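PDB 4KRR: Wnt inhibitor of Dorsal protein from Drosophila melanogaster, which probably binds frizzled receptors as a secreted ligand of the Wnt family and signals through them to genes in the nucleus. Local coordinates for residues 14-19 with 60-65; 48-53 with 195-200; 65-70 with 99-104; 93-98 with 153-158. One frame throughout, in Å; residues are numbered along the deposited sequence.

Contact 1 (14-19 with 60-65); sequences KGLKQA and AISMAA
A19 and A65 press their methyl groups together, CB to CB at 3.7 Å, at the closely packed heart of two helices that cross steeply. The axes of segments 14-19 and 60-65 approach to 8.0 Å, their N-to-C directions 131° apart, and small residues make this possible. G15 presents bare backbone, so CB of A65 can rest against its carbonyl, 3.2 Å from G15 O; a CB on G15 would point toward the other helix and come close to the backbone carbonyl carbon of A65, so glycine suits the place. One turn on, CB of A19 lies 3.6 Å from I61 O and also covers CA of S62. I61 borders this patch with CG1, anti to its backbone N (chi1 -167°), and its side chain also meets F39 and F158.

At the margins, where L16 and Q18 are partly exposed, the fit is looser. L16 starts out pointing away from the partner, yet its CD2 swings back to lie 3.7 Å from S62 CB. The hydroxyl of S62 is held by V58 O of its own helix and by N43 ND2, so a polar atom is satisfied in buried surroundings. Q18 only grazes A65, its CG 4.4 Å from A65 CB, and its amide leads away. Close crossing over glycine and alanine, without a hydrogen bond between the two segments, is helix-helix packing within the largely helical N-terminal domain of this Wnt, joining helices 8-26 and 53-75.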
loop_
_atom_site.group_PDB
_atom_site.type_symbol
_atom_site.label_atom_id
_atom_site.label_comp_id
_atom_site.label_asym_id
_atom_site.label_seq_id
_atom_site.Cartn_x
_atom_site.Cartn_y
_atom_site.Cartn_z
ATOM N N LYS A 14 1.818 -10.974 -6.788
ATOM C CA LYS A 14 0.578 -11.083 -6.025
ATOM C C LYS A 14 0.090 -9.706 -5.596
ATOM O O LYS A 14 -1.111 -9.430 -5.617
ATOM C CB LYS A 14 0.762 -11.977 -4.793
ATOM C CG LYS A 14 0.981 -13.457 -5.102
ATOM C CD LYS A 14 0.960 -14.309 -3.833
ATOM C CE LYS A 14 2.086 -13.942 -2.876
ATOM N NZ LYS A 14 2.000 -14.671 -1.572
ATOM N N GLY A 15 1.024 -8.843 -5.210
ATOM C CA GLY A 15 0.684 -7.486 -4.823
ATOM C C GLY A 15 0.017 -6.698 -5.936
ATOM O O GLY A 15 -1.039 -6.101 -5.732
ATOM N N LEU A 16 0.630 -6.699 -7.116
ATOM C CA LEU A 16 0.100 -5.952 -8.255
ATOM C C LEU A 16 -1.255 -6.482 -8.728
ATOM O O LEU A 16 -2.094 -5.716 -9.201
ATOM C CB LEU A 16 1.101 -5.939 -9.412
ATOM C CG LEU A 16 2.417 -5.212 -9.134
ATOM C CD1 LEU A 16 3.281 -5.156 -10.385
ATOM C CD2 LEU A 16 2.156 -3.817 -8.589
ATOM N N LYS A 17 -1.464 -7.788 -8.606
ATOM C CA LYS A 17 -2.752 -8.374 -8.962
ATOM C C LYS A 17 -3.837 -7.858 -8.022
ATOM O O LYS A 17 -4.918 -7.465 -8.461
ATOM C CB LYS A 17 -2.693 -9.902 -8.920
ATOM C CG LYS A 17 -4.005 -10.581 -9.292
ATOM C CD LYS A 17 -3.885 -12.096 -9.223
ATOM C CE LYS A 17 -5.210 -12.773 -9.537
ATOM N NZ LYS A 17 -5.099 -14.259 -9.497
ATOM N N GLN A 18 -3.533 -7.853 -6.728
ATOM C CA GLN A 18 -4.456 -7.342 -5.723
ATOM C C GLN A 18 -4.688 -5.848 -5.925
ATOM O O GLN A 18 -5.819 -5.366 -5.831
ATOM C CB GLN A 18 -3.911 -7.609 -4.316
ATOM C CG GLN A 18 -4.719 -6.973 -3.193
ATOM C CD GLN A 18 -6.128 -7.531 -3.091
ATOM O OE1 GLN A 18 -7.085 -6.936 -3.592
ATOM N NE2 GLN A 18 -6.265 -8.677 -2.434
ATOM N N ALA A 19 -3.608 -5.128 -6.215
ATOM C CA ALA A 19 -3.674 -3.687 -6.421
ATOM C C ALA A 19 -4.538 -3.341 -7.627
ATOM O O ALA A 19 -5.332 -2.400 -7.580
ATOM C CB ALA A 19 -2.274 -3.110 -6.582
ATOM N N ALA A 60 0.737 4.383 -5.147
ATOM C CA ALA A 60 0.317 4.223 -3.756
ATOM C C ALA A 60 -0.381 2.889 -3.514
ATOM O O ALA A 60 -0.028 2.159 -2.586
ATOM C CB ALA A 60 -0.588 5.375 -3.335
ATOM N N ILE A 61 -1.371 2.570 -4.345
ATOM C CA ILE A 61 -2.127 1.331 -4.175
ATOM C C ILE A 61 -1.248 0.108 -4.449
ATOM O O ILE A 61 -1.442 -0.952 -3.851
ATOM C CB ILE A 61 -3.417 1.298 -5.046
ATOM C CG1 ILE A 61 -4.339 0.151 -4.620
ATOM C CG2 ILE A 61 -3.086 1.194 -6.529
ATOM C CD1 ILE A 61 -5.137 0.428 -3.355
ATOM N N SER A 62 -0.267 0.263 -5.334
ATOM C CA SER A 62 0.638 -0.832 -5.666
ATOM C C SER A 62 1.620 -1.096 -4.529
ATOM O O SER A 62 1.822 -2.242 -4.132
ATOM C CB SER A 62 1.387 -0.542 -6.969
ATOM O OG SER A 62 0.477 -0.354 -8.038
ATOM N N MET A 63 2.225 -0.030 -4.011
ATOM C CA MET A 63 3.102 -0.135 -2.852
ATOM C C MET A 63 2.372 -0.729 -1.655
ATOM O O MET A 63 2.898 -1.605 -0.970
ATOM C CB MET A 63 3.652 1.237 -2.468
ATOM C CG MET A 63 4.374 1.237 -1.131
ATOM S SD MET A 63 5.014 2.851 -0.673
ATOM C CE MET A 63 5.629 2.507 0.974
ATOM N N ALA A 64 1.160 -0.243 -1.409
ATOM C CA ALA A 64 0.364 -0.700 -0.275
ATOM C C ALA A 64 0.037 -2.187 -0.375
ATOM O O ALA A 64 0.073 -2.907 0.622
ATOM C CB ALA A 64 -0.913 0.122 -0.156
ATOM N N ALA A 65 -0.278 -2.640 -1.584
ATOM C CA ALA A 65 -0.645 -4.035 -1.802
ATOM C C ALA A 65 0.555 -4.959 -1.648
ATOM O O ALA A 65 0.426 -6.082 -1.166
ATOM C CB ALA A 65 -1.276 -4.209 -3.172
#

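Contact 2 (48-53 with 195-200)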
loop_
_atom_site.group_PDB
_atom_site.type_symbol
_atom_site.label_atom_id
_atom_site.label_comp_id
_atom_site.label_asym_id
_atom_site.label_seq_id
_atom_site.Cartn_x
_atom_site.Cartn_y
_atom_site.Cartn_z
ATOM N N GLU A 48 8.040 9.751 -12.531
ATOM C CA GLU A 48 8.685 10.127 -11.279
ATOM C C GLU A 48 9.171 11.573 -11.267
ATOM O O GLU A 48 9.589 12.085 -10.229
ATOM C CB GLU A 48 9.835 9.166 -10.960
ATOM C CG GLU A 48 9.381 7.732 -10.708
ATOM C CD GLU A 48 10.525 6.805 -10.343
ATOM O OE1 GLU A 48 11.635 6.984 -10.886
ATOM O OE2 GLU A 48 10.310 5.899 -9.509
ATOM N N ASN A 49 9.107 12.231 -12.418
ATOM C CA ASN A 49 9.517 13.628 -12.503
ATOM C C ASN A 49 8.372 14.577 -12.165
ATOM O O ASN A 49 8.516 15.464 -11.327
ATOM C CB ASN A 49 10.090 13.945 -13.885
ATOM C CG ASN A 49 11.350 13.157 -14.184
ATOM O OD1 ASN A 49 11.461 12.513 -15.228
ATOM N ND2 ASN A 49 12.305 13.199 -13.263
ATOM N N SER A 50 7.232 14.381 -12.815
ATOM C CA SER A 50 6.069 15.220 -12.559
ATOM C C SER A 50 4.785 14.402 -12.625
ATOM O O SER A 50 4.030 14.503 -13.589
ATOM C CB SER A 50 6.017 16.377 -13.562
ATOM O OG SER A 50 4.931 17.241 -13.287
ATOM N N PRO A 51 4.531 13.588 -11.590
ATOM C CA PRO A 51 3.375 12.688 -11.596
ATOM C C PRO A 51 2.056 13.431 -11.444
ATOM O O PRO A 51 1.978 14.414 -10.702
ATOM C CB PRO A 51 3.620 11.804 -10.373
ATOM C CG PRO A 51 4.418 12.658 -9.455
ATOM C CD PRO A 51 5.302 13.492 -10.335
ATOM N N ASN A 52 1.032 12.969 -12.156
ATOM C CA ASN A 52 -0.317 13.474 -11.950
ATOM C C ASN A 52 -1.028 12.669 -10.865
ATOM O O ASN A 52 -0.467 11.707 -10.335
ATOM C CB ASN A 52 -1.119 13.496 -13.261
ATOM C CG ASN A 52 -1.277 12.119 -13.890
ATOM O OD1 ASN A 52 -1.517 11.124 -13.205
ATOM N ND2 ASN A 52 -1.149 12.063 -15.210
ATOM N N ARG A 53 -2.258 13.061 -10.546
ATOM C CA ARG A 53 -3.003 12.450 -9.449
ATOM C C ARG A 53 -3.198 10.943 -9.635
ATOM O O ARG A 53 -3.162 10.182 -8.668
ATOM C CB ARG A 53 -4.359 13.140 -9.270
ATOM C CG ARG A 53 -4.976 12.925 -7.894
ATOM C CD ARG A 53 -6.425 13.384 -7.847
ATOM N NE ARG A 53 -6.573 14.828 -8.008
ATOM C CZ ARG A 53 -6.908 15.661 -7.027
ATOM N NH1 ARG A 53 -7.134 15.195 -5.806
ATOM N NH2 ARG A 53 -7.022 16.961 -7.267
ATOM N N VAL A 195 0.602 13.874 -2.487
ATOM C CA VAL A 195 0.872 15.042 -3.314
ATOM C C VAL A 195 1.103 14.653 -4.768
ATOM O O VAL A 195 1.598 13.566 -5.059
ATOM C CB VAL A 195 2.088 15.850 -2.796
ATOM C CG1 VAL A 195 1.808 16.405 -1.406
ATOM C CG2 VAL A 195 3.349 14.993 -2.795
ATOM N N PHE A 196 0.723 15.544 -5.676
ATOM C CA PHE A 196 1.022 15.379 -7.093
ATOM C C PHE A 196 1.431 16.725 -7.671
ATOM O O PHE A 196 1.299 17.755 -7.007
ATOM C CB PHE A 196 -0.167 14.781 -7.859
ATOM C CG PHE A 196 -1.375 15.675 -7.918
ATOM C CD1 PHE A 196 -2.246 15.759 -6.843
ATOM C CD2 PHE A 196 -1.654 16.407 -9.060
ATOM C CE1 PHE A 196 -3.360 16.574 -6.901
ATOM C CE2 PHE A 196 -2.769 17.221 -9.124
ATOM C CZ PHE A 196 -3.621 17.303 -8.045
ATOM N N MET A 197 1.927 16.716 -8.904
ATOM C CA MET A 197 2.493 17.924 -9.495
ATOM C C MET A 197 1.815 18.322 -10.803
ATOM O O MET A 197 1.557 19.501 -11.044
ATOM C CB MET A 197 3.999 17.742 -9.708
ATOM C CG MET A 197 4.771 17.518 -8.411
ATOM S SD MET A 197 6.432 16.857 -8.639
ATOM C CE MET A 197 7.156 18.099 -9.710
ATOM N N GLN A 198 1.518 17.336 -11.641
ATOM C CA GLN A 198 1.003 17.608 -12.977
ATOM C C GLN A 198 -0.514 17.491 -13.053
ATOM O O GLN A 198 -1.125 16.699 -12.334
ATOM C CB GLN A 198 1.639 16.654 -13.991
ATOM C CG GLN A 198 1.358 17.002 -15.445
ATOM C CD GLN A 198 2.279 18.081 -15.970
ATOM O OE1 GLN A 198 2.011 18.698 -17.001
ATOM N NE2 GLN A 198 3.383 18.309 -15.265
ATOM N N ASP A 199 -1.118 18.286 -13.930
ATOM C CA ASP A 199 -2.533 18.142 -14.232
ATOM C C ASP A 199 -2.777 16.830 -14.963
ATOM O O ASP A 199 -1.875 16.281 -15.599
ATOM C CB ASP A 199 -3.031 19.311 -15.085
ATOM C CG ASP A 199 -3.266 20.568 -14.273
ATOM O OD1 ASP A 199 -3.378 20.461 -13.034
ATOM O OD2 ASP A 199 -3.351 21.660 -14.874
ATOM N N SER A 200 -4.001 16.326 -14.866
ATOM C CA SER A 200 -4.378 15.115 -15.574
ATOM C C SER A 200 -4.902 15.469 -16.959
ATOM O O SER A 200 -5.543 16.505 -17.138
ATOM C CB SER A 200 -5.436 14.341 -14.785
ATOM O OG SER A 200 -4.913 13.901 -13.542
HETATM O O HOH W 1 -0.321 14.366 -16.917
HETATM O O HOH W 2 -3.442 15.280 -11.790
#
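N49 and M197 open a surface contact in which the loop leading to the N-cap of helix 53-75 is fastened to the chain at and just past the short strand 195-196. The flexible thioether of M197 bends so that CE comes within 3.4 Å of N49 O. At S50, OG accepts from NE2 of Q198 at 2.7 Å, the hydroxyl lying close to the plane of that amide. P51 has no N-H to give, but its carbonyl is gripped twice. M197 N donates to P51 O at 2.9 Å, nearly along the C=O axis, while Q198 N reaches the same oxygen at 3.1 Å from above the carbonyl plane.

N52 is the N-cap: its OD1 caps a backbone N just past the segment, a role the side-chain carbonyl of asparagine fills well, and the backbone N-H of N52 goes to D55 OD2. Its CB packs against Q198 O. R53 then lies over one face of F196, with CB 4.0 Å from the ring centroid in a CH-pi contact. Its guanidinium, turned 46° from the ring plane, has CE1 of F196 over its centre, and its NH1 is hydrogen-bonded to Y169 O. An alanine in place of F196 would probably leave the R53 guanidinium without its ring support, held mainly by the bond to Y169 O. Finally, S200 OG hydrogen-bonds E54 OE1, and one water accepts from R53 N at 2.8 Å and donates to Q198 O and to S200 OG, the latter at 2.7 Å.

Contact 3 (65-70 with 99-104)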
loop_
_atom_site.group_PDB
_atom_site.type_symbol
_atom_site.label_atom_id
_atom_site.label_comp_id
_atom_site.label_asym_id
_atom_site.label_seq_id
_atom_site.Cartn_x
_atom_site.Cartn_y
_atom_site.Cartn_z
ATOM N N ALA A 65 -0.278 -2.640 -1.584
ATOM C CA ALA A 65 -0.645 -4.035 -1.802
ATOM C C ALA A 65 0.555 -4.959 -1.648
ATOM O O ALA A 65 0.426 -6.082 -1.166
ATOM C CB ALA A 65 -1.276 -4.209 -3.172
ATOM N N ILE A 66 1.721 -4.479 -2.063
ATOM C CA ILE A 66 2.948 -5.255 -1.949
ATOM C C ILE A 66 3.355 -5.404 -0.486
ATOM O O ILE A 66 3.727 -6.493 -0.045
ATOM C CB ILE A 66 4.094 -4.615 -2.766
ATOM C CG1 ILE A 66 3.785 -4.705 -4.263
ATOM C CG2 ILE A 66 5.421 -5.298 -2.467
ATOM C CD1 ILE A 66 4.830 -4.058 -5.145
ATOM N N VAL A 67 3.271 -4.308 0.263
ATOM C CA VAL A 67 3.611 -4.318 1.684
ATOM C C VAL A 67 2.600 -5.136 2.490
ATOM O O VAL A 67 2.970 -5.878 3.402
ATOM C CB VAL A 67 3.720 -2.883 2.251
ATOM C CG1 VAL A 67 3.938 -2.911 3.758
ATOM C CG2 VAL A 67 4.852 -2.123 1.561
ATOM N N HIS A 68 1.323 -5.004 2.140
ATOM C CA HIS A 68 0.265 -5.782 2.776
ATOM C C HIS A 68 0.500 -7.271 2.549
ATOM O O HIS A 68 0.332 -8.084 3.459
ATOM C CB HIS A 68 -1.103 -5.372 2.221
ATOM C CG HIS A 68 -2.265 -5.976 2.949
ATOM N ND1 HIS A 68 -2.697 -7.266 2.724
ATOM C CD2 HIS A 68 -3.097 -5.459 3.884
ATOM C CE1 HIS A 68 -3.739 -7.520 3.495
ATOM N NE2 HIS A 68 -4.003 -6.440 4.208
ATOM N N THR A 69 0.895 -7.620 1.329
ATOM C CA THR A 69 1.175 -9.008 0.981
ATOM C C THR A 69 2.389 -9.516 1.752
ATOM O O THR A 69 2.369 -10.618 2.302
ATOM C CB THR A 69 1.424 -9.171 -0.533
ATOM O OG1 THR A 69 0.258 -8.759 -1.257
ATOM C CG2 THR A 69 1.740 -10.620 -0.875
ATOM N N LEU A 70 3.438 -8.699 1.795
ATOM C CA LEU A 70 4.677 -9.061 2.474
ATOM C C LEU A 70 4.478 -9.198 3.980
ATOM O O LEU A 70 4.991 -10.128 4.602
ATOM C CB LEU A 70 5.773 -8.032 2.177
ATOM C CG LEU A 70 7.115 -8.250 2.879
ATOM C CD1 LEU A 70 7.696 -9.610 2.520
ATOM C CD2 LEU A 70 8.095 -7.133 2.537
ATOM N N LYS A 99 8.273 -3.629 9.797
ATOM C CA LYS A 99 9.346 -4.490 9.313
ATOM C C LYS A 99 9.269 -4.631 7.796
ATOM O O LYS A 99 10.287 -4.571 7.102
ATOM C CB LYS A 99 9.268 -5.872 9.964
ATOM C CG LYS A 99 9.456 -5.877 11.472
ATOM C CD LYS A 99 10.861 -5.452 11.858
ATOM C CE LYS A 99 11.108 -5.664 13.342
ATOM N NZ LYS A 99 10.952 -7.096 13.726
ATOM N N ALA A 100 8.051 -4.811 7.290
ATOM C CA ALA A 100 7.819 -4.975 5.860
ATOM C C ALA A 100 8.118 -3.690 5.096
ATOM O O ALA A 100 8.662 -3.728 3.993
ATOM C CB ALA A 100 6.393 -5.427 5.606
ATOM N N LEU A 101 7.757 -2.556 5.688
ATOM C CA LEU A 101 8.046 -1.254 5.094
ATOM C C LEU A 101 9.549 -1.005 4.945
ATOM O O LEU A 101 9.981 -0.263 4.063
ATOM C CB LEU A 101 7.417 -0.138 5.928
ATOM C CG LEU A 101 5.914 0.051 5.741
ATOM C CD1 LEU A 101 5.362 0.981 6.805
ATOM C CD2 LEU A 101 5.626 0.589 4.347
ATOM N N GLU A 102 10.342 -1.624 5.814
ATOM C CA GLU A 102 11.791 -1.460 5.768
ATOM C C GLU A 102 12.408 -2.311 4.657
ATOM O O GLU A 102 13.313 -1.862 3.947
ATOM C CB GLU A 102 12.420 -1.794 7.122
ATOM C CG GLU A 102 12.059 -0.810 8.239
ATOM C CD GLU A 102 12.491 -1.291 9.612
ATOM O OE1 GLU A 102 12.859 -2.478 9.736
ATOM O OE2 GLU A 102 12.458 -0.479 10.563
ATOM N N GLN A 103 11.918 -3.539 4.503
ATOM C CA GLN A 103 12.355 -4.394 3.404
ATOM C C GLN A 103 11.930 -3.802 2.061
ATOM O O GLN A 103 12.602 -3.991 1.045
ATOM C CB GLN A 103 11.808 -5.816 3.558
ATOM C CG GLN A 103 12.228 -6.505 4.850
ATOM C CD GLN A 103 12.341 -8.010 4.706
ATOM O OE1 GLN A 103 12.612 -8.524 3.619
ATOM N NE2 GLN A 103 12.138 -8.727 5.806
ATOM N N TYR A 104 10.813 -3.082 2.066
ATOM C CA TYR A 104 10.338 -2.413 0.864
ATOM C C TYR A 104 11.268 -1.263 0.495
ATOM O O TYR A 104 11.640 -1.107 -0.668
ATOM C CB TYR A 104 8.907 -1.898 1.054
ATOM C CG TYR A 104 8.314 -1.276 -0.195
ATOM C CD1 TYR A 104 8.517 0.068 -0.492
ATOM C CD2 TYR A 104 7.553 -2.033 -1.080
ATOM C CE1 TYR A 104 7.984 0.638 -1.633
ATOM C CE2 TYR A 104 7.013 -1.468 -2.224
ATOM C CZ TYR A 104 7.234 -0.133 -2.494
ATOM O OH TYR A 104 6.704 0.439 -3.627
#
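V67 and A100 bring their CA atoms to 6.0 Å where segments 65-70 and 99-104 cross at 125° between N-to-C directions, the helix axes 9.1 Å apart at closest. V67 reaches across with both branches, CG1 anti to the backbone N (chi1 174°). This methyl meets A100 CB at 4.0 Å and L101 CD2 at 3.9 Å, while CG2 lies 3.8 Å from CD2 of Y104. A beta-branched residue suits the place because its two methyls spread over A100 and Y104 and share L101 between them. An alanine at V67 would probably open a gap between A100, L101 and Y104, which both methyls now fill.

I66 comes to the edge of the Y104 ring, CG2 near the ring plane, the two side chains crossing at about a right angle. At the other end of the contact L70 CD2 covers A100, 3.9 Å from its CB, and touches Q103 CB; the smallness of A100 lets valine and leucine both close on it.

Around this apolar seam, L126 of helix 113-127 packs on V67 and L101, and helix 8-26 backs I66 and L70 through I11 and W8. H68, turned away from the seam, hydrogen-bonds through NE2 to K156 O just beyond strand 149-155.

Contact 4 (93-98 with 153-158); sequences CAHEPT and AVLKPF
H95 lies against strand residues 153-155 and carries most of the contact. Its backbone N donates to A153 O in a short, nearly straight bond of 2.6 Å, with an N-H...O angle of 168°. Chi1 of -73° sets CG anti to the carbonyl carbon, beside the backbone N, and V154 comes over one face of the imidazole. CA of V154 is 3.8 Å from the ring centroid in a CH-pi contact, displaced toward the rim, and CG1 lies 3.6 Å from both CD2 and NE2. L155 takes a different approach: its CG sits at the ring edge, in plane, 3.9 Å from H95 ND1. A flat ring suits the place because V154 can lie over its face while L155 meets its edge.

On the flanks the touch is lighter. A94 brings its CA to 3.4 Å from A153 O, and P97 rests CB against L155 CD2 at 4.2 Å.

Further out, the disulfide of C93 with C84 tethers the start of 93-98, and E96, as N-cap, begins helix 97-107, where proline is at home in the first turn. T71 and A75 of helix 53-75 also touch H95, and backbone hydrogen bonds of V154 to E131 and K156 to S129 hold the strand in its hairpin. The hydrogen bond from H95 N to A153 O is joined by C-H and apolar contacts, and no salt bridge crosses between the segments; the hydrocarbon on one face may disfavour a charged imidazole somewhat.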
loop_
_atom_site.group_PDB
_atom_site.type_symbol
_atom_site.label_atom_id
_atom_site.label_comp_id
_atom_site.label_asym_id
_atom_site.label_seq_id
_atom_site.Cartn_x
_atom_site.Cartn_y
_atom_site.Cartn_z
ATOM N N CYS A 93 0.615 -15.335 14.949
ATOM C CA CYS A 93 1.705 -14.387 14.734
ATOM C C CYS A 93 1.196 -13.001 14.347
ATOM O O CYS A 93 0.497 -12.843 13.346
ATOM C CB CYS A 93 2.661 -14.909 13.660
ATOM S SG CYS A 93 4.111 -13.869 13.390
ATOM N N ALA A 94 1.559 -11.998 15.141
ATOM C CA ALA A 94 1.114 -10.630 14.901
ATOM C C ALA A 94 1.789 -10.022 13.678
ATOM O O ALA A 94 2.976 -10.244 13.434
ATOM C CB ALA A 94 1.365 -9.767 16.128
ATOM N N HIS A 95 1.025 -9.251 12.913
ATOM C CA HIS A 95 1.562 -8.598 11.729
ATOM C C HIS A 95 2.562 -7.517 12.112
ATOM O O HIS A 95 2.408 -6.849 13.134
ATOM C CB HIS A 95 0.438 -8.013 10.873
ATOM C CG HIS A 95 -0.354 -9.043 10.133
ATOM N ND1 HIS A 95 -1.072 -8.752 8.992
ATOM C CD2 HIS A 95 -0.540 -10.364 10.367
ATOM C CE1 HIS A 95 -1.666 -9.850 8.556
ATOM N NE2 HIS A 95 -1.359 -10.842 9.374
ATOM N N GLU A 96 3.593 -7.361 11.286
ATOM C CA GLU A 96 4.633 -6.366 11.516
ATOM C C GLU A 96 4.849 -5.526 10.259
ATOM O O GLU A 96 5.825 -5.727 9.535
ATOM C CB GLU A 96 5.941 -7.051 11.926
ATOM C CG GLU A 96 5.850 -7.827 13.233
ATOM C CD GLU A 96 7.075 -8.684 13.499
ATOM O OE1 GLU A 96 7.331 -9.623 12.715
ATOM O OE2 GLU A 96 7.780 -8.419 14.495
ATOM N N PRO A 97 3.933 -4.578 9.999
ATOM C CA PRO A 97 3.988 -3.754 8.786
ATOM C C PRO A 97 5.237 -2.879 8.717
ATOM O O PRO A 97 5.739 -2.621 7.625
ATOM C CB PRO A 97 2.729 -2.884 8.893
ATOM C CG PRO A 97 2.384 -2.876 10.344
ATOM C CD PRO A 97 2.795 -4.218 10.863
ATOM N N THR A 98 5.733 -2.435 9.866
ATOM C CA THR A 98 6.930 -1.602 9.901
ATOM C C THR A 98 8.155 -2.366 9.395
ATOM O O THR A 98 8.969 -1.821 8.648
ATOM C CB THR A 98 7.190 -1.048 11.314
ATOM O OG1 THR A 98 6.088 -0.220 11.705
ATOM C CG2 THR A 98 8.469 -0.225 11.344
ATOM N N ALA A 153 -2.361 -8.779 16.512
ATOM C CA ALA A 153 -2.552 -7.641 15.623
ATOM C C ALA A 153 -2.381 -8.057 14.166
ATOM O O ALA A 153 -1.402 -8.705 13.811
ATOM C CB ALA A 153 -1.580 -6.525 15.973
ATOM N N VAL A 154 -3.345 -7.688 13.329
ATOM C CA VAL A 154 -3.267 -7.969 11.899
ATOM C C VAL A 154 -3.691 -6.747 11.094
ATOM O O VAL A 154 -4.439 -5.901 11.584
ATOM C CB VAL A 154 -4.158 -9.164 11.494
ATOM C CG1 VAL A 154 -3.644 -10.455 12.115
ATOM C CG2 VAL A 154 -5.604 -8.910 11.885
ATOM N N LEU A 155 -3.201 -6.653 9.861
ATOM C CA LEU A 155 -3.598 -5.574 8.965
ATOM C C LEU A 155 -5.050 -5.751 8.538
ATOM O O LEU A 155 -5.511 -6.878 8.356
ATOM C CB LEU A 155 -2.701 -5.543 7.727
ATOM C CG LEU A 155 -1.290 -4.972 7.883
ATOM C CD1 LEU A 155 -0.517 -5.100 6.581
ATOM C CD2 LEU A 155 -1.355 -3.521 8.324
ATOM N N LYS A 156 -5.761 -4.636 8.377
ATOM C CA LYS A 156 -7.131 -4.657 7.873
ATOM C C LYS A 156 -7.177 -5.364 6.527
ATOM O O LYS A 156 -6.155 -5.471 5.848
ATOM C CB LYS A 156 -7.662 -3.231 7.685
ATOM C CG LYS A 156 -7.751 -2.398 8.942
ATOM C CD LYS A 156 -8.391 -1.048 8.651
ATOM C CE LYS A 156 -7.612 -0.278 7.596
ATOM N NZ LYS A 156 -8.198 1.069 7.347
ATOM N N PRO A 157 -8.365 -5.857 6.136
ATOM C CA PRO A 157 -8.530 -6.343 4.763
ATOM C C PRO A 157 -8.142 -5.247 3.777
ATOM O O PRO A 157 -8.379 -4.067 4.046
ATOM C CB PRO A 157 -10.030 -6.656 4.672
ATOM C CG PRO A 157 -10.652 -6.042 5.903
ATOM C CD PRO A 157 -9.583 -6.049 6.938
ATOM N N PHE A 158 -7.534 -5.626 2.660
ATOM C CA PHE A 158 -6.954 -4.636 1.764
ATOM C C PHE A 158 -7.990 -3.696 1.149
ATOM O O PHE A 158 -7.673 -2.558 0.803
ATOM C CB PHE A 158 -6.113 -5.297 0.671
ATOM C CG PHE A 158 -5.354 -4.315 -0.162
ATOM C CD1 PHE A 158 -4.262 -3.647 0.364
ATOM C CD2 PHE A 158 -5.744 -4.036 -1.460
ATOM C CE1 PHE A 158 -3.564 -2.726 -0.391
ATOM C CE2 PHE A 158 -5.047 -3.118 -2.223
ATOM C CZ PHE A 158 -3.957 -2.463 -1.686
#

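How the contacts relate
From the N terminus, helix 8-26 supplies 14-19, and contact 1 closes when helix 53-75 returns at 60-65. Before that, 48-53 has opened contact 2, which therefore crosses contact 1 and waits until 195-200 to close. Contacts 3 and 4 are nested inside this long loop and cross each other: 65-70, 93-98, 99-104 and 153-158 follow in alternation. Contacts 1 and 3 share A65 on helix 53-75, while F158, just past the strand of contact 4, packs on that residue as well. Helices 8-26, 53-75 and 97-107 are thus tied to the hairpin, whereas contact 2, about 30 Å from contact 4 between centres, secures the opposite side.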